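Local coordinates for Low molecular weight protein-tyrosine-phosphatase YfkJ (Bacillus subtilis, PDB 4ETM), which removes the phosphate from phosphotyrosine residues of proteins as a low molecular weight tyrosine phosphatase and takes part in resistance to ethanol stress, at residues Phe99-Ala104 and Gln168-Leu173; Ala37-Leu42 and Gly50-Asp55; Ala57-Trp62 and Gly111-Met116; Val21-Leu26 and Thr158-Leu163. All coordinates share one frame; numbering follows the deposited sequence.

Interaction 1: Phe99-Ala104 and Gln168-Leu173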
# COMPACT_ATOMS: atom_id res chain seq x y z
N PHE A 99 -14.86 -7.10 -10.80
CA PHE A 99 -15.35 -7.42 -9.47
C PHE A 99 -15.97 -6.24 -8.76
O PHE A 99 -15.43 -5.16 -8.79
CB PHE A 99 -14.22 -8.00 -8.63
CG PHE A 99 -13.83 -9.41 -9.01
CD1 PHE A 99 -14.47 -10.50 -8.43
CD2 PHE A 99 -12.84 -9.65 -9.94
CE1 PHE A 99 -14.12 -11.80 -8.77
CE2 PHE A 99 -12.49 -10.95 -10.28
CZ PHE A 99 -13.14 -12.03 -9.70
N ASP A 100 -17.08 -6.47 -8.07
CA ASP A 100 -17.78 -5.41 -7.37
C ASP A 100 -16.98 -4.92 -6.16
O ASP A 100 -16.96 -3.72 -5.86
CB ASP A 100 -19.18 -5.89 -6.97
CG ASP A 100 -20.04 -6.24 -8.17
OD1 ASP A 100 -20.20 -5.36 -9.05
OD2 ASP A 100 -20.54 -7.39 -8.26
N TYR A 101 -16.32 -5.85 -5.48
CA TYR A 101 -15.49 -5.55 -4.31
C TYR A 101 -14.11 -6.11 -4.54
O TYR A 101 -13.97 -7.26 -4.94
CB TYR A 101 -16.06 -6.22 -3.06
CG TYR A 101 -17.37 -5.65 -2.59
CD1 TYR A 101 -17.41 -4.68 -1.60
CD2 TYR A 101 -18.56 -6.09 -3.13
CE1 TYR A 101 -18.61 -4.15 -1.17
CE2 TYR A 101 -19.77 -5.56 -2.71
CZ TYR A 101 -19.78 -4.60 -1.72
OH TYR A 101 -20.98 -4.07 -1.29
N ILE A 102 -13.09 -5.31 -4.28
CA ILE A 102 -11.75 -5.86 -4.23
C ILE A 102 -11.23 -5.70 -2.81
O ILE A 102 -11.12 -4.59 -2.32
CB ILE A 102 -10.83 -5.20 -5.26
CG1 ILE A 102 -11.43 -5.40 -6.67
CG2 ILE A 102 -9.42 -5.76 -5.13
CD1 ILE A 102 -10.56 -4.93 -7.80
N ILE A 103 -10.91 -6.82 -2.17
CA ILE A 103 -10.62 -6.86 -0.75
C ILE A 103 -9.16 -7.29 -0.55
O ILE A 103 -8.83 -8.47 -0.70
CB ILE A 103 -11.57 -7.84 -0.02
CG1 ILE A 103 -13.04 -7.47 -0.25
CG2 ILE A 103 -11.28 -7.84 1.47
CD1 ILE A 103 -13.37 -6.02 0.05
N ALA A 104 -8.31 -6.32 -0.23
CA ALA A 104 -6.86 -6.55 -0.03
C ALA A 104 -6.54 -6.97 1.38
O ALA A 104 -7.25 -6.58 2.30
CB ALA A 104 -6.10 -5.30 -0.36
N GLN A 168 -24.25 -7.53 2.93
CA GLN A 168 -25.68 -7.80 3.13
C GLN A 168 -26.47 -6.52 3.43
O GLN A 168 -27.61 -6.36 2.97
CB GLN A 168 -25.90 -8.80 4.28
CG GLN A 168 -25.58 -10.24 3.94
CD GLN A 168 -26.10 -11.20 5.01
OE1 GLN A 168 -26.70 -12.23 4.70
NE2 GLN A 168 -25.90 -10.84 6.27
N LYS A 169 -25.88 -5.62 4.20
CA LYS A 169 -26.52 -4.34 4.48
C LYS A 169 -26.53 -3.42 3.25
O LYS A 169 -27.56 -2.81 2.94
CB LYS A 169 -25.83 -3.63 5.65
CG LYS A 169 -26.42 -2.25 5.95
CD LYS A 169 -25.81 -1.64 7.20
CE LYS A 169 -26.48 -0.31 7.53
NZ LYS A 169 -25.92 0.29 8.78
N GLU A 170 -25.39 -3.34 2.56
CA GLU A 170 -25.24 -2.44 1.41
C GLU A 170 -26.12 -2.84 0.23
O GLU A 170 -26.88 -2.02 -0.29
CB GLU A 170 -23.78 -2.37 0.97
CG GLU A 170 -23.54 -1.57 -0.31
CD GLU A 170 -23.73 -0.07 -0.12
OE1 GLU A 170 -23.80 0.37 1.05
OE2 GLU A 170 -23.82 0.66 -1.13
N LYS A 171 -26.02 -4.10 -0.19
CA LYS A 171 -26.79 -4.60 -1.32
C LYS A 171 -28.19 -5.02 -0.88
O LYS A 171 -28.95 -5.59 -1.66
CB LYS A 171 -26.08 -5.79 -1.97
CG LYS A 171 -24.57 -5.68 -1.99
CD LYS A 171 -24.01 -5.36 -3.36
CE LYS A 171 -24.41 -3.97 -3.82
NZ LYS A 171 -23.40 -3.41 -4.76
N GLN A 172 -28.51 -4.74 0.39
CA GLN A 172 -29.81 -5.09 0.98
C GLN A 172 -30.14 -6.56 0.73
O GLN A 172 -31.27 -6.91 0.37
CB GLN A 172 -30.91 -4.16 0.46
CG GLN A 172 -30.54 -2.69 0.59
CD GLN A 172 -31.70 -1.77 0.28
OE1 GLN A 172 -31.70 -1.07 -0.74
NE2 GLN A 172 -32.69 -1.74 1.16
N LEU A 173 -29.13 -7.40 0.93
CA LEU A 173 -29.21 -8.84 0.70
C LEU A 173 -29.36 -9.17 -0.77
O LEU A 173 -28.43 -9.01 -1.56
CB LEU A 173 -30.35 -9.46 1.51
CG LEU A 173 -30.05 -9.87 2.95
CD1 LEU A 173 -28.87 -10.80 2.94
CD2 LEU A 173 -29.79 -8.66 3.83
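Tyr101 reaches out from the start of strand 101-104 and sets its phenol oxygen against the aliphatic parts of Glu170, at the end of helix 149-170, and Lys171 just after it. Its OH lies 3.7 Å from CG of Glu170 and 3.9 Å from CD of Lys171, so the touching is done by methylene carbons and no hydrogen bond joins the two segments. The Lys171 chain runs against the direction of the tyrosine, and its CD comes in at the ring edge, near the ring plane, brought beside the hydroxyl by the bend at chi2 (-106°). Glu170 approaches differently: CG, opposite the backbone N (chi1 174°), is its atom nearest the phenol, and the bend at chi2 turns the carboxylate off it. Ring and carboxylate planes are 82° apart, without touching. NZ of Lys171 remains 5.7 Å from OD1 of Asp100, opposite charges without contact. Ile167 and Tyr131 also pack on the Tyr101 side chain. Just beyond, the helix closes with a Schellman motif: Leu173 N bonds to Gln168 O at 2.7 Å, Gln172 N more weakly to Lys169 O, and Gln172 takes positive phi. This surface contact is the C-capped end of the terminal helix, reached by a single tyrosine from the parallel sheet of an alpha/beta phosphatase fold.

Interaction 2: Ala37-Leu42 and Gly50-Asp55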
# COMPACT_ATOMS: atom_id res chain seq x y z
N ALA A 37 -12.00 -19.06 0.55
CA ALA A 37 -12.65 -20.27 1.03
C ALA A 37 -13.54 -19.99 2.22
O ALA A 37 -14.67 -20.47 2.29
CB ALA A 37 -11.62 -21.32 1.37
N ILE A 38 -13.03 -19.22 3.18
CA ILE A 38 -13.79 -18.93 4.39
C ILE A 38 -15.02 -18.08 4.07
O ILE A 38 -16.12 -18.38 4.53
CB ILE A 38 -12.92 -18.20 5.44
CG1 ILE A 38 -11.95 -19.20 6.07
CG2 ILE A 38 -13.78 -17.55 6.52
CD1 ILE A 38 -11.02 -18.56 7.10
N PHE A 39 -14.82 -17.04 3.27
CA PHE A 39 -15.92 -16.16 2.90
C PHE A 39 -17.00 -16.92 2.14
O PHE A 39 -18.20 -16.70 2.36
CB PHE A 39 -15.40 -15.00 2.06
CG PHE A 39 -16.47 -14.10 1.57
CD1 PHE A 39 -16.90 -13.03 2.34
CD2 PHE A 39 -17.04 -14.31 0.33
CE1 PHE A 39 -17.89 -12.19 1.87
CE2 PHE A 39 -18.04 -13.47 -0.14
CZ PHE A 39 -18.45 -12.42 0.63
N ARG A 40 -16.58 -17.81 1.25
CA ARG A 40 -17.52 -18.62 0.49
C ARG A 40 -18.36 -19.47 1.43
O ARG A 40 -19.58 -19.57 1.26
CB ARG A 40 -16.79 -19.51 -0.52
CG ARG A 40 -17.61 -20.67 -1.04
CD ARG A 40 -17.21 -21.08 -2.45
NE ARG A 40 -15.80 -21.42 -2.56
CZ ARG A 40 -14.91 -20.75 -3.28
NH1 ARG A 40 -15.26 -19.69 -4.00
NH2 ARG A 40 -13.66 -21.15 -3.29
N ASP A 41 -17.71 -20.05 2.44
CA ASP A 41 -18.39 -20.87 3.43
C ASP A 41 -19.42 -20.07 4.23
O ASP A 41 -20.54 -20.54 4.46
CB ASP A 41 -17.37 -21.51 4.38
CG ASP A 41 -18.01 -22.47 5.35
OD1 ASP A 41 -18.47 -23.54 4.89
OD2 ASP A 41 -18.05 -22.17 6.56
N LEU A 42 -19.03 -18.87 4.66
CA LEU A 42 -19.94 -17.98 5.38
C LEU A 42 -21.15 -17.60 4.54
O LEU A 42 -22.28 -17.65 5.02
CB LEU A 42 -19.23 -16.71 5.85
CG LEU A 42 -18.15 -16.90 6.92
CD1 LEU A 42 -17.64 -15.55 7.42
CD2 LEU A 42 -18.68 -17.73 8.07
N GLY A 50 -26.30 -18.21 -4.34
CA GLY A 50 -26.86 -17.81 -5.62
C GLY A 50 -26.77 -16.32 -5.88
O GLY A 50 -27.22 -15.84 -6.93
N LYS A 51 -26.18 -15.58 -4.94
CA LYS A 51 -26.11 -14.12 -5.05
C LYS A 51 -24.70 -13.57 -4.96
O LYS A 51 -24.39 -12.54 -5.56
CB LYS A 51 -26.98 -13.46 -3.98
CG LYS A 51 -27.06 -11.94 -4.10
CD LYS A 51 -27.64 -11.53 -5.45
CE LYS A 51 -27.59 -10.03 -5.66
NZ LYS A 51 -28.54 -9.56 -6.71
N ILE A 52 -23.84 -14.24 -4.20
CA ILE A 52 -22.46 -13.78 -4.02
C ILE A 52 -21.43 -14.80 -4.52
O ILE A 52 -21.52 -15.98 -4.19
CB ILE A 52 -22.16 -13.43 -2.54
CG1 ILE A 52 -23.15 -12.39 -2.03
CG2 ILE A 52 -20.74 -12.93 -2.38
CD1 ILE A 52 -22.93 -12.02 -0.57
N LYS A 53 -20.46 -14.34 -5.31
CA LYS A 53 -19.39 -15.19 -5.79
C LYS A 53 -18.04 -14.61 -5.37
O LYS A 53 -17.83 -13.41 -5.46
CB LYS A 53 -19.45 -15.31 -7.31
CG LYS A 53 -18.56 -16.41 -7.86
CD LYS A 53 -18.67 -16.53 -9.37
CE LYS A 53 -17.75 -17.64 -9.89
NZ LYS A 53 -17.92 -17.85 -11.36
N ALA A 54 -17.12 -15.47 -4.92
CA ALA A 54 -15.80 -15.00 -4.52
C ALA A 54 -14.67 -15.66 -5.31
O ALA A 54 -14.83 -16.77 -5.82
CB ALA A 54 -15.59 -15.20 -3.01
N ASP A 55 -13.54 -14.95 -5.43
CA ASP A 55 -12.35 -15.45 -6.09
C ASP A 55 -11.17 -14.82 -5.36
O ASP A 55 -11.37 -13.99 -4.47
CB ASP A 55 -12.32 -15.04 -7.57
CG ASP A 55 -11.20 -15.73 -8.36
OD1 ASP A 55 -10.68 -16.78 -7.91
OD2 ASP A 55 -10.84 -15.22 -9.46
O HOH W 1 -17.88 -18.43 -4.68
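Helix 37-42 runs almost antiparallel to strand 52-55, at 168°, with the axes 8.3 Å apart and Arg40 and Ala54 the closest pair of residues by CA. Phe39 spans from helix to strand. With CG anti to the backbone N (chi1 176°), its ring extends toward the strand and meets two residues that point back at the helix. CG2 of Ile52 sits at the ring edge, in the ring plane, 3.5 Å from Phe39 CE2, the two side chains crossing at about a right angle. The methyl of Ala54 comes obliquely, its CB 3.7 Å from Phe39 CD2. Helix and strand are the second and third elements of a beta-alpha-beta unit that starts with strand 19-25, and from that first strand Phe23 joins in, stacked edge-to-face with Phe39. Arg40 works on the more polar flank. Its guanidinium, turned by a bend at chi3 (57°), has a water in its plane that accepts from NH1 at 3.0 Å and from Ala54 N at 3.1 Å, bridging side chain and strand backbone. Ala54 O also lies at the guanidinium edge, 3.5 Å from NH1, while NH2 forms a salt bridge with Glu36 one turn earlier in the helix.

Interaction 3: Ala57-Trp62 and Gly111-Met116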
# COMPACT_ATOMS: atom_id res chain seq x y z
N ALA A 57 -6.68 -13.56 -5.89
CA ALA A 57 -5.59 -13.35 -6.85
C ALA A 57 -4.46 -12.66 -6.12
O ALA A 57 -4.67 -12.05 -5.06
CB ALA A 57 -6.03 -12.51 -8.05
N GLY A 58 -3.26 -12.71 -6.68
CA GLY A 58 -2.11 -12.14 -6.01
C GLY A 58 -1.47 -11.00 -6.77
O GLY A 58 -1.55 -10.93 -7.99
N ILE A 59 -0.82 -10.11 -6.03
CA ILE A 59 -0.05 -9.06 -6.65
C ILE A 59 1.13 -9.61 -7.46
O ILE A 59 1.37 -9.16 -8.60
CB ILE A 59 0.49 -8.06 -5.60
CG1 ILE A 59 -0.67 -7.38 -4.87
CG2 ILE A 59 1.33 -7.00 -6.32
CD1 ILE A 59 -1.67 -6.70 -5.80
N GLY A 60 1.84 -10.58 -6.88
CA GLY A 60 3.04 -11.12 -7.49
C GLY A 60 2.75 -12.38 -8.27
O GLY A 60 1.66 -12.94 -8.17
N GLY A 61 3.74 -12.84 -9.03
CA GLY A 61 3.53 -13.98 -9.91
C GLY A 61 4.34 -15.22 -9.60
O GLY A 61 4.35 -16.16 -10.40
N TRP A 62 5.01 -15.26 -8.46
CA TRP A 62 5.90 -16.38 -8.15
C TRP A 62 5.20 -17.73 -8.08
O TRP A 62 5.81 -18.75 -8.35
CB TRP A 62 6.61 -16.16 -6.82
CG TRP A 62 7.17 -14.83 -6.66
CD1 TRP A 62 8.38 -14.38 -7.13
CD2 TRP A 62 6.56 -13.73 -5.99
NE1 TRP A 62 8.55 -13.07 -6.78
CE2 TRP A 62 7.45 -12.64 -6.08
CE3 TRP A 62 5.34 -13.56 -5.32
CZ2 TRP A 62 7.16 -11.40 -5.52
CZ3 TRP A 62 5.06 -12.33 -4.78
CH2 TRP A 62 5.96 -11.26 -4.87
N GLY A 111 -1.69 -0.48 -2.28
CA GLY A 111 -0.78 0.34 -3.06
C GLY A 111 -0.42 -0.30 -4.38
O GLY A 111 -0.33 0.39 -5.40
N SER A 112 -0.21 -1.61 -4.38
CA SER A 112 0.10 -2.31 -5.62
C SER A 112 -1.05 -2.24 -6.61
O SER A 112 -0.82 -2.05 -7.80
CB SER A 112 0.47 -3.77 -5.36
OG SER A 112 1.65 -3.85 -4.58
N LEU A 113 -2.28 -2.39 -6.11
CA LEU A 113 -3.45 -2.32 -6.97
C LEU A 113 -3.58 -0.90 -7.52
O LEU A 113 -4.01 -0.70 -8.65
CB LEU A 113 -4.72 -2.77 -6.22
CG LEU A 113 -4.79 -4.25 -5.84
CD1 LEU A 113 -5.84 -4.52 -4.77
CD2 LEU A 113 -5.05 -5.13 -7.05
N ARG A 114 -3.15 0.09 -6.74
CA ARG A 114 -3.23 1.49 -7.18
C ARG A 114 -2.27 1.80 -8.32
O ARG A 114 -2.60 2.56 -9.23
CB ARG A 114 -2.96 2.44 -6.01
CG ARG A 114 -4.00 2.41 -4.88
CD ARG A 114 -3.93 3.71 -4.06
NE ARG A 114 -4.75 3.64 -2.85
CZ ARG A 114 -6.08 3.74 -2.85
NH1 ARG A 114 -6.74 3.92 -3.99
NH2 ARG A 114 -6.75 3.66 -1.70
N SER A 115 -1.08 1.21 -8.25
CA SER A 115 -0.09 1.30 -9.31
C SER A 115 -0.58 0.63 -10.60
O SER A 115 -0.16 0.98 -11.70
CB SER A 115 1.22 0.64 -8.83
OG SER A 115 2.27 0.78 -9.78
N MET A 116 -1.49 -0.33 -10.45
CA MET A 116 -1.97 -1.12 -11.58
C MET A 116 -3.16 -0.47 -12.28
O MET A 116 -3.43 -0.73 -13.44
CB MET A 116 -2.37 -2.51 -11.08
CG MET A 116 -3.02 -3.42 -12.11
SD MET A 116 -3.44 -4.96 -11.30
CE MET A 116 -2.00 -5.12 -10.25
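Ile59, in the loop that leaves strand 52-58, packs on Ser112 and Leu113 of helix 107-117, and everything that passes between the two segments is van der Waals contact. The tightest pair is Ile59 CG2 with Ser112 CB at 3.5 Å, closer than carbons usually come. The other branch takes part too: CD1 of Ile59 is 3.7 Å from the same Ser112 CB and 3.9 Å from CD2 of Leu113. The isoleucine thus lays both branches over the serine methylene, CG1 anti to its own carbonyl carbon (chi1 -61°), and its terminal methyl goes on to Leu113, whose side chain runs at a slant to it. Val24 of the neighbouring strand also touches Ile59.

No hydrogen bond joins the two segments; their polar groups bond elsewhere. Ser112 OG, although it passes 3.6 Å from Ile59 CG2, has two carbonyl oxygens as possible acceptors, Glu108 O one turn back and Gly111 O of the second subunit, which must share its one proton or alternate. On the loop side, Ile59 O accepts from Gln90 NE2.

The second subunit covers part of the same region: Phe119 of that chain packs on Ile59, and Arg114 forms a salt bridge with Glu108 of the other copy. The side chain of Ile59 is about 7 Å from that of the nucleophile Cys25. The arrangement is thus a buried junction beside the catalytic loop of a low molecular weight tyrosine phosphatase, where a loop from a strand's C-terminal end meets a helix that also builds the dimer interface.

Interaction 4: Val21-Leu26 and Thr158-Leu163. With PO4 (phosphate ion), chain C.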
# COMPACT_ATOMS: atom_id res chain seq x y z
N VAL A 21 -16.73 -10.76 -5.43
CA VAL A 21 -15.74 -10.32 -4.46
C VAL A 21 -14.39 -10.95 -4.80
O VAL A 21 -14.29 -12.16 -4.89
CB VAL A 21 -16.15 -10.75 -3.04
CG1 VAL A 21 -15.14 -10.28 -2.01
CG2 VAL A 21 -17.54 -10.21 -2.70
N LEU A 22 -13.36 -10.12 -5.01
CA LEU A 22 -12.01 -10.62 -5.25
C LEU A 22 -11.12 -10.32 -4.05
O LEU A 22 -10.96 -9.16 -3.68
CB LEU A 22 -11.41 -10.00 -6.51
CG LEU A 22 -9.96 -10.44 -6.75
CD1 LEU A 22 -9.93 -11.90 -7.13
CD2 LEU A 22 -9.31 -9.57 -7.83
N PHE A 23 -10.59 -11.37 -3.43
CA PHE A 23 -9.64 -11.23 -2.33
C PHE A 23 -8.23 -11.18 -2.88
O PHE A 23 -7.88 -11.96 -3.75
CB PHE A 23 -9.77 -12.36 -1.31
CG PHE A 23 -11.09 -12.37 -0.61
CD1 PHE A 23 -11.32 -11.53 0.47
CD2 PHE A 23 -12.10 -13.22 -1.04
CE1 PHE A 23 -12.54 -11.54 1.12
CE2 PHE A 23 -13.34 -13.23 -0.38
CZ PHE A 23 -13.55 -12.39 0.69
N VAL A 24 -7.43 -10.23 -2.41
CA VAL A 24 -6.10 -10.05 -2.98
C VAL A 24 -5.02 -9.98 -1.91
O VAL A 24 -5.12 -9.20 -0.95
CB VAL A 24 -6.03 -8.78 -3.86
CG1 VAL A 24 -4.63 -8.58 -4.44
CG2 VAL A 24 -7.04 -8.83 -4.99
N CYS A 25 -3.98 -10.79 -2.10
CA CYS A 25 -2.80 -10.70 -1.25
C CYS A 25 -1.56 -10.64 -2.14
O CYS A 25 -1.64 -10.33 -3.31
CB CYS A 25 -2.75 -11.86 -0.26
SG CYS A 25 -2.64 -13.50 -0.98
N LEU A 26 -0.40 -10.92 -1.57
CA LEU A 26 0.85 -10.83 -2.32
C LEU A 26 1.09 -12.05 -3.20
O LEU A 26 1.26 -11.93 -4.42
CB LEU A 26 2.01 -10.61 -1.35
CG LEU A 26 3.40 -10.52 -1.99
CD1 LEU A 26 3.45 -9.34 -2.92
CD2 LEU A 26 4.47 -10.42 -0.90
N THR A 158 -12.88 -13.16 11.34
CA THR A 158 -13.64 -11.99 11.78
C THR A 158 -13.83 -10.99 10.64
O THR A 158 -14.90 -10.40 10.48
CB THR A 158 -12.98 -11.31 13.00
OG1 THR A 158 -11.68 -10.82 12.65
CG2 THR A 158 -12.85 -12.29 14.13
N GLY A 159 -12.79 -10.83 9.83
CA GLY A 159 -12.88 -9.90 8.72
C GLY A 159 -13.95 -10.32 7.74
O GLY A 159 -14.73 -9.49 7.28
N CYS A 160 -13.97 -11.61 7.38
CA CYS A 160 -14.95 -12.11 6.42
C CYS A 160 -16.37 -12.03 6.96
O CYS A 160 -17.31 -11.77 6.20
CB CYS A 160 -14.64 -13.55 6.02
SG CYS A 160 -13.23 -13.71 4.90
N GLU A 161 -16.52 -12.25 8.26
CA GLU A 161 -17.82 -12.10 8.91
C GLU A 161 -18.35 -10.68 8.77
O GLU A 161 -19.51 -10.48 8.37
CB GLU A 161 -17.72 -12.49 10.40
CG GLU A 161 -17.62 -13.98 10.61
CD GLU A 161 -17.28 -14.35 12.04
OE1 GLU A 161 -17.43 -13.50 12.94
OE2 GLU A 161 -16.84 -15.51 12.25
N GLN A 162 -17.52 -9.69 9.10
CA GLN A 162 -17.93 -8.29 9.02
C GLN A 162 -18.14 -7.87 7.58
O GLN A 162 -19.08 -7.15 7.27
CB GLN A 162 -16.87 -7.39 9.66
CG GLN A 162 -16.69 -7.64 11.14
CD GLN A 162 -17.98 -7.45 11.88
OE1 GLN A 162 -18.80 -6.61 11.50
NE2 GLN A 162 -18.18 -8.22 12.94
N LEU A 163 -17.24 -8.31 6.70
CA LEU A 163 -17.36 -8.00 5.27
C LEU A 163 -18.69 -8.49 4.72
O LEU A 163 -19.42 -7.72 4.11
CB LEU A 163 -16.22 -8.65 4.47
CG LEU A 163 -16.39 -8.53 2.95
CD1 LEU A 163 -16.42 -7.08 2.48
CD2 LEU A 163 -15.27 -9.30 2.24
P PO4 C . 0.36 -14.65 0.70
O1 PO4 C . 1.68 -15.09 1.31
O2 PO4 C . 0.03 -15.64 -0.37
O3 PO4 C . 0.51 -13.27 0.15
O4 PO4 C . -0.69 -14.54 1.79
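Phe23 and Leu163 make the close part of this buried contact, pointing at each other from strand 21-25 and helix 158-163. CD2 of Leu163 lies 3.7 Å from Phe23 CE1 and 3.9 Å from CZ, meeting the ring obliquely; the leucine's CG, trans to N (chi1 172°), sends the branch toward the ring. Within the strand, CG1 of Val21 lies over one face of the Phe23 ring, offset toward its rim. The looser contacts flank this point: Val21 CG1 is 4.4 Å from Leu163 CD2, and Cys160 SG stands 5.1 Å from the ring centroid, 44° off the normal, an oblique sulfur-aromatic contact. The backbones themselves stay well apart, 12.9 Å between axes at 154°, so side chains alone bridge the helix to a central strand of the parallel sheet. That strand runs into the P-loop characteristic of tyrosine phosphatases, with the nucleophile Cys25 at its end. There the segment turns from the helix to a bound phosphate: Leu26 N gives a weak hydrogen bond to O3 at 3.1 Å, and Cys25 SG lies 3.4 Å from the same oxygen. The backbone N atoms of Gly27, Ile29, Cys30 and Arg31 also bond to the phosphate, forming a cradle round the anion.

How the interactions relate
All four contacts involve one parallel sheet, ordered 52-58, 19-25, 101-104, 125-127, or the loop leaving it. Interaction 4 is nearly central, 3 Å from the centre of the chain, and interactions 1 and 2 have their centres about 10 Å from it. Helix 149-170 serves both 1 and 4, while strand 52-58 serves 2 and, at its far end, 3, some 22 Å away. Along the chain, 2 and 3 are nested inside the loop that 4 closes, and 1 crosses both 3 and 4. Backbone pairs Ile103 N with Leu22 O and Val21 N with Lys53 O join strand 19-25 to both neighbours, so the strand carrying the nucleophile Cys25 is held between interactions 1 and 2.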